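Local coordinates for SAM-dependent methyltransferase (Pyrococcus horikoshii, PDB 1WZN) that transfers methyl groups from S-adenosyl-L-methionine to an acceptor substrate, and is held here with the spent cofactor S-adenosyl-L-homocysteine, at the interface of chains A and B. Coordinates in Å, arbitrary orientation; residue numbers count along the deposited sequence, not the author numbering. Chains: chain A/B, SAM-dependent methyltransferase.

The interface of chains A and B. Residues chain A 213, 217; chain B 121, 180, 209-210, 214.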
# COMPACT_ATOMS: atom_id res chain seq x y z
N ARG A 213 -20.58 20.50 0.20
CA ARG A 213 -20.79 21.89 -0.16
C ARG A 213 -21.43 22.03 -1.53
O ARG A 213 -22.27 22.90 -1.75
CB ARG A 213 -19.46 22.65 -0.11
CG ARG A 213 -19.59 24.15 -0.38
CD ARG A 213 -18.28 24.84 -0.08
NE ARG A 213 -17.89 24.64 1.31
CZ ARG A 213 -16.64 24.56 1.74
NH1 ARG A 213 -15.63 24.68 0.89
NH2 ARG A 213 -16.40 24.37 3.03
N LEU A 217 -24.94 23.92 -2.31
CA LEU A 217 -25.01 25.01 -3.28
C LEU A 217 -26.07 24.74 -4.34
O LEU A 217 -26.76 25.65 -4.80
CB LEU A 217 -23.66 25.22 -3.96
CG LEU A 217 -22.50 25.76 -3.12
CD1 LEU A 217 -21.22 25.71 -3.94
CD2 LEU A 217 -22.80 27.18 -2.66
N GLU B 121 -15.56 29.17 1.66
CA GLU B 121 -16.63 29.56 0.75
C GLU B 121 -17.01 31.04 0.81
O GLU B 121 -17.10 31.71 -0.22
CB GLU B 121 -17.88 28.70 0.99
CG GLU B 121 -18.92 28.84 -0.10
CD GLU B 121 -20.15 27.97 0.13
OE1 GLU B 121 -20.88 28.21 1.11
OE2 GLU B 121 -20.38 27.04 -0.68
N VAL B 180 -15.89 18.68 6.34
CA VAL B 180 -15.85 20.14 6.24
C VAL B 180 -14.93 20.63 5.13
O VAL B 180 -14.65 21.82 5.03
CB VAL B 180 -15.41 20.77 7.59
CG1 VAL B 180 -16.51 20.58 8.63
CG2 VAL B 180 -14.10 20.14 8.07
N ILE B 209 -10.76 22.50 0.48
CA ILE B 209 -10.86 21.58 -0.64
C ILE B 209 -12.08 21.87 -1.51
O ILE B 209 -13.21 21.85 -1.04
CB ILE B 209 -10.96 20.13 -0.14
CG1 ILE B 209 -9.76 19.80 0.75
CG2 ILE B 209 -11.02 19.18 -1.33
CD1 ILE B 209 -9.83 18.44 1.40
N TYR B 210 -11.83 22.13 -2.80
CA TYR B 210 -12.89 22.41 -3.76
C TYR B 210 -12.76 21.53 -4.99
O TYR B 210 -11.65 21.13 -5.36
CB TYR B 210 -12.81 23.86 -4.26
CG TYR B 210 -13.04 24.92 -3.22
CD1 TYR B 210 -14.33 25.23 -2.78
CD2 TYR B 210 -11.97 25.64 -2.70
CE1 TYR B 210 -14.54 26.23 -1.84
CE2 TYR B 210 -12.16 26.64 -1.76
CZ TYR B 210 -13.45 26.93 -1.33
OH TYR B 210 -13.63 27.92 -0.39
N GLU B 214 -17.54 22.85 -8.08
CA GLU B 214 -17.80 23.70 -6.94
C GLU B 214 -17.31 25.13 -7.16
O GLU B 214 -18.01 26.10 -6.83
CB GLU B 214 -17.14 23.09 -5.71
CG GLU B 214 -17.68 23.58 -4.39
CD GLU B 214 -17.20 22.72 -3.24
OE1 GLU B 214 -17.42 23.12 -2.07
OE2 GLU B 214 -16.61 21.65 -3.49
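The aliphatic stem of A:Arg213 and the methyl-bearing end of A:Leu217 form the apolar centre of this patch, with the carboxylate ends of B:Glu121 and B:Glu214 lying alongside. CD2 of A:Leu217 lies 3.9 Å from CD, the carboxylate carbon of B:Glu121, and CD of A:Arg213 is 3.7 Å from that same carbon. B:Glu214 crosses the arginine stem at about a right angle, its CD 3.9 Å from CB of A:Arg213. Further out, the site illustrates how one arginine can serve two acids: NE of A:Arg213 makes salt bridges with OE1 of B:Glu214 at 3.7 Å and OE2 of B:Glu121 at 4.0 Å. Both are long, and the guanidinium is turned 58° from the B:Glu121 carboxylate plane, which suggests diffuse electrostatic attraction. With CG anti to the backbone N (chi1 -176°) and a bend at chi3, the arginine threads between the two acids towards B:Tyr210. There CD1 of B:Tyr210 lies at the guanidinium edge, in its plane, the two planes being 56° apart, and NH1 of A:Arg213 is 3.3 Å from CE1 of B:Tyr210. A leucine in place of A:Arg213 would probably leave B:Glu121 and B:Glu214 facing each other without their shared positive charge. In the fold, helix 212-219 of chain A packs against the start of helix 121-134 and helix 212-220 of chain B, within a two-fold symmetric interface whose biological relevance the structure alone does not show.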